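Local coordinates for glyoxylate reductase (Paecilomyces sp. J18, PDB 3WNV), which probably reduces glyoxylate to glycolate with a reduced nicotinamide cofactor, as other members of the D-isomer specific 2-hydroxyacid dehydrogenase family do with related 2-oxoacids, at residues Lys38-Cys43 against Asp68-Ser73; Ile52-Ser57 against Ser73-Ser78; Ser23-Leu28 against Ser313-Gly318; Gly10-Ala15 against Leu306-Leu311; Leu213-Ala216 against Ser220-His223. One frame throughout, in Å; residues are numbered along the deposited sequence.

Contact 1. Residues Lys38-Cys43 against Asp68-Ser73; sequences KFLENC and DRELIS
Leu71 meets both Phe39 and Leu40, and these three side chains carry the contact between helices 36-45 and 69-74. Leu71 gives up the most surface, closely followed by Leu40. Leu71 CD1 lies 3.8 Å from Phe39 CD2, approaching the ring obliquely. The two side chains cross at about a right angle. With CG anti to the backbone N (chi1 -179°), the Phe39 ring lies beside its own carbonyl carbon and reaches CG and both methyls of Leu71. Leu40 comes in from its own helix with CD2 4.2 Å from Leu71 CG. Its other methyl, CD1, rests 3.9 Å from Glu70 OE2, at the more exposed border. The carboxylate of Glu70 has its main partner in Arg36, which also forms a salt bridge with Asp68. Asp68 is the N-cap of helix 69-74. Its OD1 accepts from Leu71 N at 3.2 Å, so the backbone of the central leucine is fixed at the helix start. Were Leu71 cut back to an alanine, the Phe39 ring would probably lose the branch it packs on, and Leu40 CD2 one of its apolar neighbours. Behind the contact Phe39 also packs on Leu7 and Ile9 of strand 5-9 and meets Phe31 edge-to-face. The axes of segments 38-43 and 69-73 approach to 10.9 Å, with their N-to-C directions 30° apart. Two neighbouring helices running in roughly the same direction beside a parallel sheet are typical of a flavodoxin-like alpha/beta domain, here consistent with the substrate-binding domain of the family.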
# COMPACT_ATOMS: atom_id res chain seq x y z
N LYS A 38 -24.07 -9.63 7.65
CA LYS A 38 -23.97 -10.92 8.31
C LYS A 38 -22.84 -10.95 9.34
O LYS A 38 -22.98 -11.58 10.39
CB LYS A 38 -23.74 -12.00 7.26
CG LYS A 38 -23.55 -13.40 7.81
CD LYS A 38 -24.84 -13.98 8.31
CE LYS A 38 -24.70 -15.48 8.49
NZ LYS A 38 -23.32 -15.83 8.94
N PHE A 39 -21.72 -10.28 9.05
CA PHE A 39 -20.66 -10.17 10.05
C PHE A 39 -21.20 -9.46 11.30
O PHE A 39 -21.05 -9.95 12.42
CB PHE A 39 -19.40 -9.51 9.51
CG PHE A 39 -18.30 -9.41 10.52
CD1 PHE A 39 -17.52 -10.53 10.82
CD2 PHE A 39 -18.07 -8.23 11.22
CE1 PHE A 39 -16.53 -10.45 11.78
CE2 PHE A 39 -17.08 -8.16 12.19
CZ PHE A 39 -16.31 -9.27 12.46
N LEU A 40 -21.89 -8.34 11.10
CA LEU A 40 -22.43 -7.62 12.25
C LEU A 40 -23.47 -8.42 13.01
O LEU A 40 -23.52 -8.35 14.23
CB LEU A 40 -22.96 -6.23 11.85
CG LEU A 40 -21.98 -5.26 11.21
CD1 LEU A 40 -22.72 -4.05 10.70
CD2 LEU A 40 -20.89 -4.81 12.17
N GLU A 41 -24.28 -9.21 12.30
CA GLU A 41 -25.24 -10.11 12.94
C GLU A 41 -24.55 -11.16 13.80
O GLU A 41 -25.02 -11.46 14.89
CB GLU A 41 -26.14 -10.79 11.90
CG GLU A 41 -27.38 -9.97 11.53
CD GLU A 41 -28.11 -10.53 10.31
OE1 GLU A 41 -27.91 -11.73 9.99
OE2 GLU A 41 -28.88 -9.77 9.68
N ASN A 42 -23.44 -11.71 13.31
CA ASN A 42 -22.69 -12.70 14.08
C ASN A 42 -22.18 -12.06 15.36
O ASN A 42 -22.29 -12.65 16.42
CB ASN A 42 -21.48 -13.24 13.28
CG ASN A 42 -21.88 -14.17 12.14
OD1 ASN A 42 -23.06 -14.52 12.00
ND2 ASN A 42 -20.90 -14.58 11.33
N CYS A 43 -21.59 -10.88 15.23
CA CYS A 43 -21.10 -10.15 16.42
C CYS A 43 -22.19 -9.95 17.47
O CYS A 43 -21.99 -10.20 18.67
CB CYS A 43 -20.52 -8.78 16.00
SG CYS A 43 -19.00 -8.82 15.07
N ASP A 68 -14.08 0.25 10.42
CA ASP A 68 -14.29 1.65 10.86
C ASP A 68 -14.92 1.75 12.25
O ASP A 68 -15.12 0.74 12.94
CB ASP A 68 -15.14 2.41 9.84
CG ASP A 68 -16.46 1.72 9.52
OD1 ASP A 68 -16.92 0.84 10.30
OD2 ASP A 68 -17.06 2.07 8.49
N ARG A 69 -15.22 2.97 12.68
CA ARG A 69 -15.74 3.16 14.03
C ARG A 69 -17.00 2.32 14.27
O ARG A 69 -17.16 1.73 15.32
CB ARG A 69 -15.95 4.65 14.31
CG ARG A 69 -16.65 4.99 15.61
CD ARG A 69 -16.54 6.51 15.91
NE ARG A 69 -15.15 6.85 16.22
CZ ARG A 69 -14.63 6.77 17.45
NH1 ARG A 69 -15.38 6.36 18.45
NH2 ARG A 69 -13.35 7.07 17.66
N GLU A 70 -17.88 2.24 13.27
CA GLU A 70 -19.13 1.51 13.43
C GLU A 70 -18.92 0.02 13.67
O GLU A 70 -19.60 -0.60 14.50
CB GLU A 70 -19.97 1.64 12.17
CG GLU A 70 -21.17 0.71 12.12
CD GLU A 70 -21.82 0.66 10.73
OE1 GLU A 70 -21.36 1.38 9.83
OE2 GLU A 70 -22.78 -0.11 10.53
N LEU A 71 -18.03 -0.58 12.89
CA LEU A 71 -17.79 -2.01 13.02
C LEU A 71 -17.06 -2.26 14.33
O LEU A 71 -17.42 -3.19 15.07
CB LEU A 71 -17.02 -2.55 11.80
CG LEU A 71 -16.81 -4.07 11.86
CD1 LEU A 71 -16.86 -4.66 10.44
CD2 LEU A 71 -15.44 -4.39 12.50
N ILE A 72 -16.06 -1.44 14.65
CA ILE A 72 -15.33 -1.62 15.92
C ILE A 72 -16.29 -1.57 17.10
O ILE A 72 -16.15 -2.35 18.05
CB ILE A 72 -14.11 -0.65 16.04
CG1 ILE A 72 -13.03 -1.09 15.06
CG2 ILE A 72 -13.51 -0.57 17.47
CD1 ILE A 72 -11.96 -0.07 14.81
N SER A 73 -17.30 -0.69 17.00
CA SER A 73 -18.28 -0.52 18.06
C SER A 73 -19.12 -1.79 18.27
O SER A 73 -19.52 -2.09 19.39
CB SER A 73 -19.20 0.66 17.74
OG SER A 73 -20.09 0.91 18.82

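Contact 2. Residues Ile52-Ser57 against Ser73-Ser78; sequences IAIYRS and SALPKS
Ile54 and Leu75 meet tip to tip, and Ile52 lies beside Ser78, where strand 51-57 faces the chain leaving helix 69-74. This is the return half of a beta-alpha-beta crossover in the five-stranded parallel sheet of the N-terminal domain. The chain passes from strand 51-57 over helix 69-74 and back to strand 81-85. Between helix and strand it runs roughly against strand 51-57, with the touching parts 141° apart in direction. Ile54 turns CG1 beside its backbone N, anti to the carbonyl carbon (chi1 -75°). The rest of that branch is extended, which carries CD1 out toward the loop. Leu75 makes the same choice at its first torsion (chi1 -68°). Its CD2 comes to 4.0 Å from Ile54 CD1, a single methyl-to-methyl touch. Around this pair Phe39 and Cys43 of helix 36-45 approach Leu75, and Ile9 lies against Ile54, so the touch belongs to the larger apolar layer between sheet and helices. Ile52 behaves differently. Its CB points away from the loop, and its CG1 is anti to the backbone N. The backbone rather than the side-chain tip therefore faces Ser78. Ser78 turns its hydroxyl to neither isoleucine: OG is hydrogen-bonded to Val51 O, just before the strand segment. The Ser78 carbonyl comes close without any hydrogen bond being made across the two segments. Its O atom lies 3.6 Å from Ile52 CA and 4.2 Å from Ile52 CG1.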
# COMPACT_ATOMS: atom_id res chain seq x y z
N ILE A 52 -10.51 -13.29 21.34
CA ILE A 52 -9.53 -12.32 21.88
C ILE A 52 -8.74 -11.65 20.77
O ILE A 52 -8.26 -10.53 20.92
CB ILE A 52 -8.56 -12.99 22.90
CG1 ILE A 52 -7.60 -11.97 23.53
CG2 ILE A 52 -7.74 -14.08 22.25
CD1 ILE A 52 -6.72 -12.60 24.62
N ALA A 53 -8.61 -12.33 19.63
CA ALA A 53 -7.79 -11.78 18.55
C ALA A 53 -8.39 -12.09 17.19
O ALA A 53 -8.95 -13.15 17.00
CB ALA A 53 -6.40 -12.31 18.62
N ILE A 54 -8.16 -11.20 16.23
CA ILE A 54 -8.76 -11.33 14.91
C ILE A 54 -7.65 -11.20 13.90
O ILE A 54 -6.85 -10.26 13.97
CB ILE A 54 -9.77 -10.20 14.65
CG1 ILE A 54 -11.07 -10.43 15.43
CG2 ILE A 54 -10.07 -10.08 13.14
CD1 ILE A 54 -12.02 -9.19 15.34
N TYR A 55 -7.61 -12.11 12.93
CA TYR A 55 -6.72 -11.96 11.78
C TYR A 55 -7.55 -11.38 10.67
O TYR A 55 -8.61 -11.93 10.37
CB TYR A 55 -6.25 -13.37 11.33
CG TYR A 55 -5.36 -13.37 10.07
CD1 TYR A 55 -5.87 -13.01 8.81
CD2 TYR A 55 -4.04 -13.80 10.14
CE1 TYR A 55 -5.06 -13.02 7.64
CE2 TYR A 55 -3.22 -13.81 9.00
CZ TYR A 55 -3.74 -13.41 7.76
OH TYR A 55 -2.92 -13.47 6.66
N ARG A 56 -7.08 -10.30 10.03
CA ARG A 56 -7.79 -9.81 8.85
C ARG A 56 -6.77 -9.32 7.85
O ARG A 56 -5.58 -9.20 8.17
CB ARG A 56 -8.77 -8.68 9.22
CG ARG A 56 -8.10 -7.37 9.61
CD ARG A 56 -9.14 -6.28 9.85
NE ARG A 56 -9.91 -5.94 8.63
CZ ARG A 56 -9.53 -5.02 7.73
NH1 ARG A 56 -8.38 -4.36 7.86
NH2 ARG A 56 -10.32 -4.75 6.68
N SER A 57 -7.24 -9.00 6.65
CA SER A 57 -6.34 -8.47 5.62
C SER A 57 -6.95 -7.33 4.80
O SER A 57 -8.17 -7.09 4.86
CB SER A 57 -5.95 -9.58 4.67
OG SER A 57 -7.12 -10.10 4.02
N SER A 73 -17.30 -0.69 17.00
CA SER A 73 -18.28 -0.52 18.06
C SER A 73 -19.12 -1.79 18.27
O SER A 73 -19.52 -2.09 19.39
CB SER A 73 -19.20 0.66 17.74
OG SER A 73 -20.09 0.91 18.82
N ALA A 74 -19.35 -2.55 17.20
CA ALA A 74 -20.05 -3.84 17.25
C ALA A 74 -19.20 -5.02 17.71
O ALA A 74 -19.75 -6.06 18.09
CB ALA A 74 -20.65 -4.17 15.87
N LEU A 75 -17.88 -4.93 17.64
CA LEU A 75 -17.04 -6.07 18.07
C LEU A 75 -17.31 -6.43 19.54
O LEU A 75 -17.62 -5.56 20.34
CB LEU A 75 -15.56 -5.77 17.87
CG LEU A 75 -15.06 -5.64 16.43
CD1 LEU A 75 -13.58 -5.25 16.38
CD2 LEU A 75 -15.32 -6.95 15.62
N PRO A 76 -17.23 -7.72 19.89
CA PRO A 76 -17.44 -8.11 21.28
C PRO A 76 -16.33 -7.54 22.16
O PRO A 76 -15.19 -7.33 21.71
CB PRO A 76 -17.35 -9.64 21.26
CG PRO A 76 -17.31 -10.05 19.84
CD PRO A 76 -16.94 -8.86 19.00
N LYS A 77 -16.70 -7.28 23.41
CA LYS A 77 -15.78 -6.72 24.39
C LYS A 77 -14.52 -7.57 24.60
O LYS A 77 -13.47 -7.06 25.03
CB LYS A 77 -16.55 -6.51 25.69
CG LYS A 77 -15.90 -5.69 26.76
CD LYS A 77 -16.85 -5.61 28.00
CE LYS A 77 -16.27 -4.73 29.11
NZ LYS A 77 -16.26 -3.31 28.66
N SER A 78 -14.62 -8.88 24.31
CA SER A 78 -13.46 -9.76 24.43
C SER A 78 -12.27 -9.40 23.52
O SER A 78 -11.13 -9.74 23.82
CB SER A 78 -13.90 -11.19 24.11
OG SER A 78 -14.63 -11.22 22.88

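Contact 3. Residues Ser23-Leu28 against Ser313-Gly318; sequences SSLVTL and SAIEKG
Ile315 fits against Leu25 and Val26, and this is the more buried part of the contact, with several methyl contacts. Its CG2 is shared between the two residues, 3.9 Å from Leu25 CB and 3.9 Å from Val26 CG1. The longer branch has CG1 beside the backbone N (chi1 -63°) and ends in CD1, 4.0 Å from each of the two methyls of Val26. Val26 and Ile315 thus reach toward each other tip to tip. Val26 is buried, and it also packs on Gln4 and Ala6. With a serine in place of Ile315, a gap is likely to open facing both methyls of Val26 and Leu25 CB. The contact joins two distant parts of the chain. Strand 27-31 is an edge of the flavodoxin-like sheet, and residues 23-26 lead into it. Helix 297-317 follows the last strand, 287-288, of the seven-stranded sheet and packs back against the N-terminal sheet. The looser side is formed by Leu25 and Glu316, which cross at about a right angle. Here Leu25 CD1 touches the glutamate chain, 3.7 Å from Glu316 CG and 3.6 Å from Glu316 OE2. Glu316 itself is exposed. Its carboxylate makes no hydrogen bond to residues 23-28. OE2 forms a salt bridge with Arg312, one turn back on the same helix, and leaves Leu25 only van der Waals contact on this exposed side.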
# COMPACT_ATOMS: atom_id res chain seq x y z
N SER A 23 -4.19 -23.74 17.16
CA SER A 23 -5.27 -24.45 17.86
C SER A 23 -4.82 -25.05 19.18
O SER A 23 -5.65 -25.39 20.02
CB SER A 23 -5.90 -25.50 16.97
OG SER A 23 -5.08 -26.64 16.89
N SER A 24 -3.51 -25.18 19.37
CA SER A 24 -3.01 -25.62 20.67
C SER A 24 -3.21 -24.55 21.74
O SER A 24 -3.20 -24.86 22.92
CB SER A 24 -1.53 -26.00 20.57
OG SER A 24 -0.74 -24.83 20.44
N LEU A 25 -3.37 -23.30 21.32
CA LEU A 25 -3.56 -22.18 22.23
C LEU A 25 -5.00 -21.70 22.33
O LEU A 25 -5.42 -21.29 23.40
CB LEU A 25 -2.70 -20.98 21.79
CG LEU A 25 -1.22 -21.24 21.52
CD1 LEU A 25 -0.51 -20.02 20.94
CD2 LEU A 25 -0.53 -21.70 22.78
N VAL A 26 -5.73 -21.68 21.21
CA VAL A 26 -7.06 -21.07 21.23
C VAL A 26 -8.00 -21.83 20.30
O VAL A 26 -7.54 -22.58 19.45
CB VAL A 26 -7.01 -19.59 20.70
CG1 VAL A 26 -6.37 -18.65 21.72
CG2 VAL A 26 -6.28 -19.53 19.34
N THR A 27 -9.29 -21.59 20.44
CA THR A 27 -10.32 -22.10 19.52
C THR A 27 -10.25 -21.30 18.23
O THR A 27 -10.34 -20.07 18.25
CB THR A 27 -11.71 -21.87 20.12
OG1 THR A 27 -11.84 -22.61 21.34
CG2 THR A 27 -12.82 -22.23 19.12
N LEU A 28 -10.05 -21.97 17.09
CA LEU A 28 -9.96 -21.23 15.83
C LEU A 28 -11.35 -21.12 15.21
O LEU A 28 -12.05 -22.12 15.09
CB LEU A 28 -8.96 -21.91 14.85
CG LEU A 28 -7.55 -22.15 15.40
CD1 LEU A 28 -6.68 -22.94 14.39
CD2 LEU A 28 -6.84 -20.83 15.79
N SER A 313 2.25 -14.10 19.42
CA SER A 313 2.84 -13.28 20.48
C SER A 313 1.75 -12.67 21.35
O SER A 313 1.86 -12.63 22.58
CB SER A 313 3.67 -12.16 19.85
OG SER A 313 4.37 -11.44 20.86
N ALA A 314 0.68 -12.21 20.72
CA ALA A 314 -0.42 -11.59 21.46
C ALA A 314 -1.06 -12.58 22.43
O ALA A 314 -1.24 -12.29 23.62
CB ALA A 314 -1.45 -11.06 20.50
N ILE A 315 -1.39 -13.75 21.91
CA ILE A 315 -1.96 -14.83 22.71
C ILE A 315 -1.02 -15.32 23.81
O ILE A 315 -1.44 -15.47 24.95
CB ILE A 315 -2.41 -16.00 21.79
CG1 ILE A 315 -3.51 -15.53 20.84
CG2 ILE A 315 -2.89 -17.21 22.63
CD1 ILE A 315 -3.70 -16.44 19.65
N GLU A 316 0.24 -15.58 23.49
CA GLU A 316 1.14 -16.20 24.46
C GLU A 316 1.68 -15.21 25.49
O GLU A 316 1.79 -15.53 26.67
CB GLU A 316 2.33 -16.89 23.75
CG GLU A 316 1.98 -18.16 22.96
CD GLU A 316 3.17 -18.72 22.17
OE1 GLU A 316 4.22 -18.04 22.03
OE2 GLU A 316 3.05 -19.86 21.66
N LYS A 317 2.01 -14.01 25.02
CA LYS A 317 2.75 -13.02 25.81
C LYS A 317 1.96 -11.74 26.05
O LYS A 317 2.32 -10.94 26.91
CB LYS A 317 4.10 -12.73 25.12
CG LYS A 317 5.02 -13.97 25.10
CD LYS A 317 6.34 -13.74 24.38
CE LYS A 317 7.16 -15.03 24.36
NZ LYS A 317 8.27 -15.00 23.35
N GLY A 318 0.89 -11.51 25.28
CA GLY A 318 0.11 -10.30 25.49
C GLY A 318 0.83 -9.09 24.92
O GLY A 318 0.72 -7.96 25.43

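Contact 4. Residues Gly10-Ala15 against Leu306-Leu311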
# COMPACT_ATOMS: atom_id res chain seq x y z
N GLY A 10 -11.76 -13.66 6.16
CA GLY A 10 -11.22 -13.82 4.82
C GLY A 10 -10.35 -15.07 4.74
O GLY A 10 -10.61 -16.04 5.44
N ASP A 11 -9.35 -15.03 3.86
CA ASP A 11 -8.59 -16.23 3.51
C ASP A 11 -7.15 -16.13 4.01
O ASP A 11 -6.59 -15.03 4.11
CB ASP A 11 -8.50 -16.42 1.99
CG ASP A 11 -9.86 -16.56 1.31
OD1 ASP A 11 -10.83 -17.08 1.93
OD2 ASP A 11 -9.95 -16.16 0.12
N ILE A 12 -6.56 -17.29 4.28
CA ILE A 12 -5.11 -17.42 4.42
C ILE A 12 -4.67 -18.39 3.31
O ILE A 12 -5.18 -19.50 3.19
CB ILE A 12 -4.71 -17.90 5.85
CG1 ILE A 12 -4.92 -16.74 6.87
CG2 ILE A 12 -3.30 -18.43 5.88
CD1 ILE A 12 -4.74 -17.14 8.35
N VAL A 13 -3.77 -17.90 2.46
CA VAL A 13 -3.43 -18.58 1.21
C VAL A 13 -2.21 -19.45 1.39
O VAL A 13 -2.19 -20.60 0.92
CB VAL A 13 -3.14 -17.56 0.10
CG1 VAL A 13 -2.83 -18.30 -1.21
CG2 VAL A 13 -4.29 -16.56 -0.07
N HIS A 14 -1.19 -18.93 2.06
CA HIS A 14 0.11 -19.60 2.05
C HIS A 14 0.50 -20.21 3.37
O HIS A 14 1.40 -21.05 3.41
CB HIS A 14 1.22 -18.63 1.64
CG HIS A 14 0.96 -17.93 0.36
ND1 HIS A 14 1.10 -18.54 -0.86
CD2 HIS A 14 0.55 -16.66 0.10
CE1 HIS A 14 0.80 -17.68 -1.82
NE2 HIS A 14 0.45 -16.53 -1.26
N ALA A 15 -0.16 -19.79 4.45
CA ALA A 15 0.32 -20.13 5.78
C ALA A 15 -0.75 -20.83 6.61
O ALA A 15 -0.82 -20.65 7.83
CB ALA A 15 0.81 -18.91 6.48
N LEU A 306 4.13 -13.02 9.23
CA LEU A 306 4.28 -11.89 10.15
C LEU A 306 2.99 -11.63 10.94
O LEU A 306 3.04 -11.41 12.14
CB LEU A 306 4.73 -10.61 9.40
CG LEU A 306 4.98 -9.36 10.27
CD1 LEU A 306 5.98 -9.63 11.41
CD2 LEU A 306 5.48 -8.28 9.34
N VAL A 307 1.84 -11.69 10.27
CA VAL A 307 0.58 -11.54 10.98
C VAL A 307 0.38 -12.66 12.00
O VAL A 307 -0.06 -12.43 13.13
CB VAL A 307 -0.61 -11.51 9.99
CG1 VAL A 307 -1.92 -11.17 10.74
CG2 VAL A 307 -0.36 -10.46 8.91
N LEU A 308 0.73 -13.89 11.61
CA LEU A 308 0.46 -15.03 12.46
C LEU A 308 1.42 -15.02 13.65
O LEU A 308 1.07 -15.46 14.73
CB LEU A 308 0.50 -16.34 11.67
CG LEU A 308 -0.71 -16.47 10.72
CD1 LEU A 308 -0.47 -17.55 9.66
CD2 LEU A 308 -2.01 -16.77 11.49
N ASN A 309 2.64 -14.50 13.43
CA ASN A 309 3.58 -14.35 14.53
C ASN A 309 3.16 -13.27 15.53
O ASN A 309 3.37 -13.42 16.73
CB ASN A 309 5.00 -14.11 13.99
CG ASN A 309 5.65 -15.39 13.49
OD1 ASN A 309 5.38 -16.45 14.03
ND2 ASN A 309 6.46 -15.30 12.44
N ASN A 310 2.61 -12.17 15.02
CA ASN A 310 1.96 -11.19 15.87
C ASN A 310 0.84 -11.81 16.70
O ASN A 310 0.77 -11.61 17.89
CB ASN A 310 1.38 -10.04 15.06
CG ASN A 310 2.39 -8.94 14.84
OD1 ASN A 310 2.64 -8.13 15.75
ND2 ASN A 310 2.97 -8.88 13.63
N LEU A 311 -0.05 -12.56 16.05
CA LEU A 311 -1.11 -13.27 16.77
C LEU A 311 -0.61 -14.19 17.88
O LEU A 311 -1.13 -14.20 18.99
CB LEU A 311 -1.94 -14.11 15.79
CG LEU A 311 -2.92 -13.29 15.00
CD1 LEU A 311 -3.40 -14.05 13.76
CD2 LEU A 311 -4.06 -12.93 15.92
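This is a buried apolar contact in which Leu308 of helix 297-317 fits against Ile12 and Ala15, in the loop between strand 5-9 and helix 16-21. Leu308 is the centre and spreads one methyl to each partner. Its CD1 lies 3.7 Å from Ala15 CB and 3.6 Å from Ala15 O. Its CD2 meets Ile12 CD1 at 4.2 Å, the two side chains approaching tip to tip. CG of Leu308 sits beside its backbone N (chi1 -71°), and from there the forked end faces the loop. Ala15 is the N-cap residue of helix 16-21, so Leu308 touches the chain just where that helix begins. The loop follows the C-terminal end of the first strand of the flavodoxin-like sheet, and helix 297-317 packs beside it on strands 51-57 and 81-85. Tyr55 of strand 51-57 touches Ile12 as well as Val307 and Leu311. Polar bonds hold the same loop one turn earlier on the helix: the carboxylate of Glu304 accepts from the backbone N of Val13 and of His14. Within the helix, Leu306 O receives two donors from Asn310. Asn310 N bonds to Leu306 O at 3.0 Å. Asn310 ND2 reaches Leu306 O at 2.9 Å from above the carbonyl plane, on the opposite face. Asn310 OD1 in turn accepts from Leu321 N, in the chain after the helix.

Contact 5. Residues Leu213-Ala216 against Ser220-His223; sequences LNLA and STRH
Thr221 overlaps Leu215 and the carbonyl of Ala216 with its two branches. The methyl, CG2, rests 4.2 Å from Leu215 CD1, the side chains crossing obliquely. The hydroxyl, Thr221 OG1, donates to Ala216 O at 2.8 Å. The hydrogen bond lies in the carbonyl plane on a lone pair, with a C=O...donor angle of 138°. The first torsion (chi1 60°) makes both contacts possible. It puts OG1 in the crowded position between backbone N and carbonyl carbon and leaves CG2 beside the N. OG1 has a second task, since it also accepts from Asn218 N in the short stretch between the two segments. One hydroxyl thus ties both sides of the turn together. Leu215 also packs on Leu160 and Ile224. Asn214, beside it, donates from ND2 to Gly161 O, the first glycine of a GxGxxG-like pattern. The contact is small and lies near the surface. It closes the loop that follows strand 210-213 of the seven-stranded parallel sheet. Such a loop next to a glycine-rich turn is typical of the Rossmann-type domain, where dehydrogenases of this family bind their nicotinamide cofactor.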
# COMPACT_ATOMS: atom_id res chain seq x y z
N LEU A 213 5.62 8.55 -4.60
CA LEU A 213 5.10 8.82 -3.26
C LEU A 213 4.84 7.56 -2.46
O LEU A 213 4.42 6.55 -3.02
CB LEU A 213 3.84 9.72 -3.31
CG LEU A 213 2.65 9.57 -4.29
CD1 LEU A 213 1.56 10.59 -3.85
CD2 LEU A 213 3.00 9.87 -5.73
N ASN A 214 5.16 7.62 -1.16
CA ASN A 214 4.83 6.54 -0.23
C ASN A 214 4.25 7.10 1.06
O ASN A 214 4.93 7.18 2.08
CB ASN A 214 6.07 5.71 0.11
CG ASN A 214 6.89 5.35 -1.12
OD1 ASN A 214 6.55 4.44 -1.92
ND2 ASN A 214 7.99 6.06 -1.29
N LEU A 215 2.99 7.52 1.01
CA LEU A 215 2.31 8.03 2.19
C LEU A 215 1.18 7.11 2.53
O LEU A 215 0.56 6.49 1.65
CB LEU A 215 1.71 9.43 1.91
CG LEU A 215 2.71 10.49 1.57
CD1 LEU A 215 1.98 11.77 1.25
CD2 LEU A 215 3.63 10.71 2.80
N ALA A 216 0.88 7.05 3.82
CA ALA A 216 -0.33 6.45 4.32
C ALA A 216 -1.47 7.34 3.86
O ALA A 216 -1.35 8.57 3.82
CB ALA A 216 -0.29 6.39 5.81
N SER A 220 -6.24 13.96 5.31
CA SER A 220 -5.36 15.06 4.88
C SER A 220 -4.39 14.72 3.72
O SER A 220 -3.97 15.62 3.00
CB SER A 220 -4.56 15.60 6.08
OG SER A 220 -5.46 16.15 7.06
N THR A 221 -4.00 13.45 3.56
CA THR A 221 -3.15 13.10 2.42
C THR A 221 -3.96 12.73 1.18
O THR A 221 -3.39 12.57 0.11
CB THR A 221 -2.16 11.96 2.73
OG1 THR A 221 -2.92 10.80 3.10
CG2 THR A 221 -1.22 12.34 3.89
N ARG A 222 -5.28 12.57 1.33
CA ARG A 222 -6.15 12.39 0.14
C ARG A 222 -5.94 13.60 -0.77
O ARG A 222 -6.03 14.74 -0.29
CB ARG A 222 -7.64 12.33 0.53
CG ARG A 222 -8.57 12.16 -0.68
CD ARG A 222 -10.02 12.07 -0.27
NE ARG A 222 -10.91 11.92 -1.42
CZ ARG A 222 -11.40 12.93 -2.15
NH1 ARG A 222 -11.08 14.20 -1.86
NH2 ARG A 222 -12.20 12.67 -3.17
N HIS A 223 -5.64 13.37 -2.05
CA HIS A 223 -5.35 14.44 -3.01
C HIS A 223 -4.22 15.39 -2.60
O HIS A 223 -4.21 16.57 -3.01
CB HIS A 223 -6.61 15.28 -3.25
CG HIS A 223 -7.70 14.56 -3.97
ND1 HIS A 223 -8.78 15.20 -4.53
CD2 HIS A 223 -7.86 13.24 -4.26
CE1 HIS A 223 -9.58 14.32 -5.10
NE2 HIS A 223 -9.04 13.12 -4.95

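Overall arrangement
From the N terminus, contact 4 opens first at residues 10-15 and contact 3 next at 23-28. Both stay open through most of the chain. Contact 1 opens at 38-43 and contact 2 at 52-57. Contact 1 closes at 68-73 and contact 2 at 73-78, so these two cross, sharing Ser73. Contact 5 is a short loop of its own in the Rossmann-type domain, about 27 Å from contact 4 between centres. On helix 297-317 contact 4 closes before contact 3, and they cross too. Contacts 1, 2 and 5 all nest inside them. Contact 1 joins two N-terminal helices, contact 2 ties the chain after helix 69-74 to strand 51-57, and contacts 3 and 4 bring helix 297-317 back.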